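Local atomic coordinates of conserved hypothetical protein (Pyrococcus furiosus, PDB entry 1Y81), a protein that is of unknown function but belongs to the CoA-binding domain family, has a Rossmann-like fold and holds coenzyme A in this structure. Residues A[17-22]-A[31-36]; A[88-93]-A[110-115]. One frame throughout, in Å; residues are numbered along the deposited sequence.

Contact 1. Residues A[17-22]-A[31-36]; sequences IALVGA and NIILKD. With COA (coenzyme A), chain C.
L19 packs against I33 and L34 where strand 16-20 meets helix 29-39, the opening strand and helix of a beta-alpha-beta unit in this Rossmann-like CoA-binding domain. The L19 side chain leaves the strand with its CB directed at the helix, and CG lies anti to the backbone N (chi1 -179°), which carries both methyls outward to the helix surface. There CD1 meets I33, 4.1 Å from its CG2. CD2 also reaches that I33 CG2 but comes closer to L34, 3.7 Å from L34 N, with L34 CB hardly farther. A forked leucine suits this place because its two methyls reach neighbouring helix residues at once, and V74 of strand 72-75 also touches it within the core. At the end of the strand, L19 to A22 form a type II turn that begins within it, closed by a hydrogen bond from A22 N to L19 O (3.3 Å). G21 sits in it with positive phi (98°), which glycine tolerates readily, and without a side chain it lets coenzyme A approach until O4B is 3.2 Å from G21 CA. The small A22 adds a looser apolar contact, its CB 4.5 Å from L34 CD2. V20 faces the other way from L19, and its CG1 lies 3.9 Å from C2A of the coenzyme A adenine.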
loop_
_atom_site.group_PDB
_atom_site.type_symbol
_atom_site.label_atom_id
_atom_site.label_comp_id
_atom_site.label_asym_id
_atom_site.label_seq_id
_atom_site.Cartn_x
_atom_site.Cartn_y
_atom_site.Cartn_z
ATOM N N ILE A 17 -5.162 7.126 0.868
ATOM C CA ILE A 17 -4.493 5.923 0.387
ATOM C C ILE A 17 -3.143 5.764 1.090
ATOM O O ILE A 17 -2.324 6.687 1.050
ATOM C CB ILE A 17 -4.248 6.024 -1.156
ATOM C CG1 ILE A 17 -5.589 6.143 -1.924
ATOM C CG2 ILE A 17 -3.345 4.853 -1.655
ATOM C CD1 ILE A 17 -5.447 6.396 -3.415
ATOM N N ALA A 18 -2.917 4.621 1.727
ATOM C CA ALA A 18 -1.562 4.286 2.227
ATOM C C ALA A 18 -0.773 3.526 1.155
ATOM O O ALA A 18 -1.339 2.707 0.430
ATOM C CB ALA A 18 -1.615 3.494 3.487
ATOM N N LEU A 19 0.528 3.796 1.073
ATOM C CA LEU A 19 1.354 3.202 0.011
ATOM C C LEU A 19 2.538 2.434 0.599
ATOM O O LEU A 19 3.574 3.034 0.966
ATOM C CB LEU A 19 1.827 4.286 -0.982
ATOM C CG LEU A 19 2.680 3.792 -2.158
ATOM C CD1 LEU A 19 1.913 2.722 -3.018
ATOM C CD2 LEU A 19 3.181 4.972 -3.021
ATOM N N VAL A 20 2.381 1.112 0.678
ATOM C CA VAL A 20 3.389 0.226 1.255
ATOM C C VAL A 20 4.458 -0.017 0.174
ATOM O O VAL A 20 4.151 -0.550 -0.885
ATOM C CB VAL A 20 2.784 -1.123 1.743
ATOM C CG1 VAL A 20 3.910 -2.125 2.141
ATOM C CG2 VAL A 20 1.802 -0.901 2.924
ATOM N N GLY A 21 5.702 0.393 0.463
ATOM C CA GLY A 21 6.771 0.369 -0.529
ATOM C C GLY A 21 7.012 1.705 -1.203
ATOM O O GLY A 21 7.808 1.787 -2.150
ATOM N N ALA A 22 6.343 2.764 -0.721
ATOM C CA ALA A 22 6.649 4.127 -1.172
ATOM C C ALA A 22 8.147 4.343 -1.034
ATOM O O ALA A 22 8.737 3.850 -0.111
ATOM C CB ALA A 22 5.915 5.163 -0.324
ATOM N N ASN A 31 7.855 5.517 -5.647
ATOM C CA ASN A 31 7.943 6.955 -5.888
ATOM C C ASN A 31 7.009 7.444 -7.011
ATOM O O ASN A 31 6.295 8.434 -6.840
ATOM C CB ASN A 31 9.387 7.341 -6.214
ATOM C CG ASN A 31 9.611 8.814 -6.139
ATOM O OD1 ASN A 31 9.699 9.473 -7.156
ATOM N ND2 ASN A 31 9.680 9.359 -4.912
ATOM N N ILE A 32 7.018 6.751 -8.152
ATOM C CA ILE A 32 6.192 7.134 -9.292
ATOM C C ILE A 32 4.719 7.185 -8.921
ATOM O O ILE A 32 4.028 8.154 -9.238
ATOM C CB ILE A 32 6.378 6.174 -10.516
ATOM C CG1 ILE A 32 7.858 6.103 -10.950
ATOM C CG2 ILE A 32 5.485 6.607 -11.671
ATOM C CD1 ILE A 32 8.209 4.819 -11.721
ATOM N N ILE A 33 4.246 6.135 -8.246
ATOM C CA ILE A 33 2.847 6.057 -7.813
ATOM C C ILE A 33 2.520 7.191 -6.830
ATOM O O ILE A 33 1.517 7.889 -6.999
ATOM C CB ILE A 33 2.513 4.676 -7.212
ATOM C CG1 ILE A 33 2.662 3.581 -8.295
ATOM C CG2 ILE A 33 1.083 4.653 -6.576
ATOM C CD1 ILE A 33 2.710 2.196 -7.720
ATOM N N LEU A 34 3.380 7.372 -5.820
ATOM C CA LEU A 34 3.190 8.442 -4.821
ATOM C C LEU A 34 2.982 9.790 -5.493
ATOM O O LEU A 34 2.004 10.508 -5.184
ATOM C CB LEU A 34 4.387 8.516 -3.862
ATOM C CG LEU A 34 4.354 9.600 -2.756
ATOM C CD1 LEU A 34 3.056 9.572 -1.993
ATOM C CD2 LEU A 34 5.501 9.380 -1.799
ATOM N N LYS A 35 3.889 10.139 -6.413
ATOM C CA LYS A 35 3.799 11.418 -7.151
ATOM C C LYS A 35 2.528 11.494 -8.000
ATOM O O LYS A 35 1.821 12.517 -7.976
ATOM C CB LYS A 35 5.049 11.670 -8.005
ATOM C CG LYS A 35 6.279 11.980 -7.170
ATOM C CD LYS A 35 7.454 12.402 -7.995
ATOM C CE LYS A 35 8.708 12.511 -7.132
ATOM N NZ LYS A 35 9.980 12.434 -7.936
ATOM N N ASP A 36 2.221 10.406 -8.714
ATOM C CA ASP A 36 1.013 10.351 -9.545
ATOM C C ASP A 36 -0.265 10.591 -8.734
ATOM O O ASP A 36 -1.110 11.431 -9.116
ATOM C CB ASP A 36 0.900 9.017 -10.277
ATOM C CG ASP A 36 -0.337 8.955 -11.162
ATOM O OD1 ASP A 36 -0.338 9.628 -12.210
ATOM O OD2 ASP A 36 -1.297 8.263 -10.795
HETATM N N1A COA C . 7.257 -2.049 4.487
HETATM C C2A COA C . 7.292 -0.998 3.606
HETATM N N3A COA C . 8.196 -0.992 2.572
HETATM C C4A COA C . 9.087 -2.011 2.446
HETATM C C5A COA C . 9.080 -3.090 3.327
HETATM C C6A COA C . 8.153 -3.109 4.359
HETATM N N6A COA C . 8.130 -4.118 5.217
HETATM N N7A COA C . 10.050 -3.953 2.936
HETATM C C8A COA C . 10.654 -3.442 1.833
HETATM N N9A COA C . 10.068 -2.243 1.530
HETATM C C1B COA C . 10.412 -1.300 0.443
HETATM C C2B COA C . 11.814 -1.526 -0.125
HETATM O O2B COA C . 12.881 -1.180 0.793
HETATM C C3B COA C . 11.685 -0.663 -1.386
HETATM O O3B COA C . 11.897 0.714 -1.140
HETATM P P3B COA C . 13.386 1.366 -1.228
HETATM O O7A COA C . 13.632 2.252 -0.043
HETATM O O8A COA C . 13.423 2.137 -2.499
HETATM O O9A COA C . 14.388 0.256 -1.128
HETATM C C4B COA C . 10.217 -0.816 -1.809
HETATM O O4B COA C . 9.527 -1.335 -0.661
HETATM C C5B COA C . 10.028 -1.746 -3.023
HETATM O O5B COA C . 10.605 -2.996 -2.705
HETATM P P1A COA C . 11.713 -3.670 -3.660
HETATM O O1A COA C . 12.297 -4.884 -2.980
HETATM O O2A COA C . 12.721 -2.626 -4.087
HETATM O O3A COA C . 10.769 -4.148 -4.874
HETATM P P2A COA C . 10.820 -3.577 -6.373
HETATM O O4A COA C . 12.125 -3.959 -7.022
HETATM O O5A COA C . 10.548 -2.124 -6.510
HETATM O O6A COA C . 9.613 -4.364 -7.065
HETATM C CBP COA C . 7.412 -5.325 -7.198
HETATM C CCP COA C . 8.275 -4.168 -6.646
HETATM C CDP COA C . 5.978 -5.093 -6.705
HETATM C CEP COA C . 7.904 -6.652 -6.624
HETATM C CAP COA C . 7.496 -5.384 -8.740
HETATM O OAP COA C . 6.797 -6.513 -9.236
HETATM C C9P COA C . 6.879 -4.112 -9.248
HETATM O O9P COA C . 7.711 -3.021 -9.493
HETATM N N8P COA C . 5.545 -4.104 -9.376
HETATM C C7P COA C . 4.736 -2.953 -9.754
HETATM C C6P COA C . 4.712 -2.666 -11.207
HETATM C C5P COA C . 3.771 -1.516 -11.431
HETATM O O5P COA C . 3.338 -0.799 -10.498
HETATM N N4P COA C . 3.501 -1.375 -12.702
HETATM C C3P COA C . 2.646 -0.393 -13.284
HETATM C C2P COA C . 1.575 -1.071 -14.139
HETATM S S1P COA C . 0.472 -2.090 -13.105
#

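Contact 2. Residues A[88-93]-A[110-115]; sequences EAVEAG and RFLEKA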
loop_
_atom_site.group_PDB
_atom_site.type_symbol
_atom_site.label_atom_id
_atom_site.label_comp_id
_atom_site.label_asym_id
_atom_site.label_seq_id
_atom_site.Cartn_x
_atom_site.Cartn_y
_atom_site.Cartn_z
ATOM N N GLU A 88 -0.320 -7.789 9.167
ATOM C CA GLU A 88 -0.296 -6.609 10.072
ATOM C C GLU A 88 -1.470 -5.657 9.812
ATOM O O GLU A 88 -2.107 -5.149 10.758
ATOM C CB GLU A 88 1.018 -5.833 9.921
ATOM C CG GLU A 88 2.259 -6.548 10.388
ATOM C CD GLU A 88 3.540 -5.933 9.818
ATOM O OE1 GLU A 88 3.542 -4.723 9.476
ATOM O OE2 GLU A 88 4.551 -6.668 9.701
ATOM N N ALA A 89 -1.739 -5.408 8.526
ATOM C CA ALA A 89 -2.830 -4.546 8.091
ATOM C C ALA A 89 -4.195 -5.082 8.553
ATOM O O ALA A 89 -5.027 -4.325 9.046
ATOM C CB ALA A 89 -2.801 -4.391 6.560
ATOM N N VAL A 90 -4.407 -6.387 8.379
ATOM C CA VAL A 90 -5.666 -7.040 8.783
ATOM C C VAL A 90 -5.807 -7.008 10.314
ATOM O O VAL A 90 -6.872 -6.662 10.837
ATOM C CB VAL A 90 -5.780 -8.496 8.207
ATOM C CG1 VAL A 90 -6.915 -9.282 8.881
ATOM C CG2 VAL A 90 -5.992 -8.449 6.705
ATOM N N GLU A 91 -4.719 -7.337 11.015
ATOM C CA GLU A 91 -4.669 -7.260 12.482
ATOM C C GLU A 91 -4.992 -5.847 12.999
ATOM O O GLU A 91 -5.631 -5.695 14.047
ATOM C CB GLU A 91 -3.309 -7.714 12.998
ATOM C CG GLU A 91 -3.334 -8.216 14.446
ATOM C CD GLU A 91 -1.963 -8.188 15.117
ATOM O OE1 GLU A 91 -0.939 -8.026 14.408
ATOM O OE2 GLU A 91 -1.911 -8.329 16.367
ATOM N N ALA A 92 -4.571 -4.827 12.246
ATOM C CA ALA A 92 -4.790 -3.420 12.598
ATOM C C ALA A 92 -6.169 -2.929 12.167
ATOM O O ALA A 92 -6.519 -1.760 12.379
ATOM C CB ALA A 92 -3.676 -2.532 11.979
ATOM N N GLY A 93 -6.945 -3.817 11.546
ATOM C CA GLY A 93 -8.337 -3.532 11.196
ATOM C C GLY A 93 -8.597 -3.033 9.789
ATOM O O GLY A 93 -9.702 -2.588 9.482
ATOM N N ARG A 110 -4.835 -16.742 -0.401
ATOM C CA ARG A 110 -5.312 -17.701 0.613
ATOM C C ARG A 110 -5.593 -17.025 1.960
ATOM O O ARG A 110 -6.661 -17.218 2.557
ATOM C CB ARG A 110 -4.281 -18.806 0.823
ATOM C CD ARG A 110 -3.794 -21.290 -0.709
ATOM N NE ARG A 110 -2.357 -21.176 -0.447
ATOM C CZ ARG A 110 -1.407 -21.319 -1.372
ATOM N NH1 ARG A 110 -1.728 -21.578 -2.636
ATOM N NH2 ARG A 110 -0.131 -21.201 -1.027
ATOM N N PHE A 111 -4.634 -16.222 2.425
ATOM C CA PHE A 111 -4.783 -15.514 3.694
ATOM C C PHE A 111 -5.931 -14.485 3.657
ATOM O O PHE A 111 -6.714 -14.381 4.610
ATOM C CB PHE A 111 -3.468 -14.840 4.097
ATOM C CG PHE A 111 -3.637 -13.789 5.156
ATOM C CD1 PHE A 111 -3.821 -14.151 6.492
ATOM C CD2 PHE A 111 -3.646 -12.434 4.815
ATOM C CE1 PHE A 111 -3.997 -13.180 7.474
ATOM C CE2 PHE A 111 -3.825 -11.458 5.786
ATOM C CZ PHE A 111 -4.001 -11.831 7.121
ATOM N N LEU A 112 -6.012 -13.730 2.561
ATOM C CA LEU A 112 -7.039 -12.693 2.387
ATOM C C LEU A 112 -8.466 -13.237 2.242
ATOM O O LEU A 112 -9.409 -12.647 2.773
ATOM C CB LEU A 112 -6.704 -11.790 1.203
ATOM C CG LEU A 112 -5.459 -10.908 1.326
ATOM C CD1 LEU A 112 -5.318 -10.058 0.079
ATOM C CD2 LEU A 112 -5.498 -10.042 2.593
ATOM N N GLU A 113 -8.617 -14.342 1.512
ATOM C CA GLU A 113 -9.926 -14.996 1.376
ATOM C C GLU A 113 -10.403 -15.524 2.734
ATOM O O GLU A 113 -11.588 -15.397 3.069
ATOM C CB GLU A 113 -9.897 -16.109 0.310
ATOM C CG GLU A 113 -9.805 -15.609 -1.170
ATOM C CD GLU A 113 -11.096 -14.926 -1.714
ATOM O OE1 GLU A 113 -12.083 -14.771 -0.963
ATOM O OE2 GLU A 113 -11.114 -14.548 -2.913
ATOM N N LYS A 114 -9.468 -16.078 3.514
ATOM C CA LYS A 114 -9.737 -16.569 4.877
ATOM C C LYS A 114 -10.091 -15.427 5.856
ATOM O O LYS A 114 -10.972 -15.581 6.708
ATOM C CB LYS A 114 -8.539 -17.368 5.406
ATOM C CG LYS A 114 -8.826 -18.205 6.660
ATOM N N ALA A 115 -9.401 -14.290 5.727
ATOM C CA ALA A 115 -9.661 -13.107 6.565
ATOM C C ALA A 115 -10.964 -12.382 6.192
ATOM O O ALA A 115 -11.517 -11.625 7.002
ATOM C CB ALA A 115 -8.473 -12.143 6.511
#
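V90 meets F111, L112 and A115 near the C-terminal ends of two helices, 79-91 and 106-115. Along residues 88-93, E88 comes first; its CB points away from the partner helix, as suits a charged residue beside an apolar contact, while its carbonyl O accepts a hydrogen bond from A92 N (2.9 Å). A89 is buried instead against L97 and V63, where a small methyl fits between the helix and the sheet. V90 then carries the contact. Its branch at CB offers two methyls close to the backbone, and with CG1 anti to the backbone N (chi1 167°), CG1 lies 4.0 Å from A115 CB and CG2 3.8 Å from F111 CE2. The long F111 side chain spans the gap between the helices from the opposite direction, its CZ 3.9 Å from V90 CB. Alanine suits position 115, where the CA atoms of V90 and A115 are 7.6 Å apart. L112 joins more loosely through CD2, 4.4 Å from V90 CG2. In this Rossmann-like fold the two helices are joined through strand 96-99 of the parallel sheet, and L97 from that strand touches both V90 and L112 from the sheet side. Past the exposed E91, A92 follows the helix, and G93 ends it in a Schellman motif: phi is 96°, a value that glycine adopts easily, and G93 N makes a hydrogen bond to V90 O at 2.9 Å.

In the fold
Contact 1 and contact 2 lie on opposite sides of the chain's centre, with their own centres 21 Å apart and their nearest atoms about 7 Å apart, so they do not touch. Contact 1 is the more central, about 7 Å from the centre of the chain, and borders the coenzyme A pocket through V20 and G21. Contact 2, about 14 Å out and partly buried, joins two helices without contributing to that pocket. The parallel sheet connects them: strand 72-75 lies between strand 16-20, which bears contact 1, and strand 96-99, which lies in sequence between the two helices of contact 2.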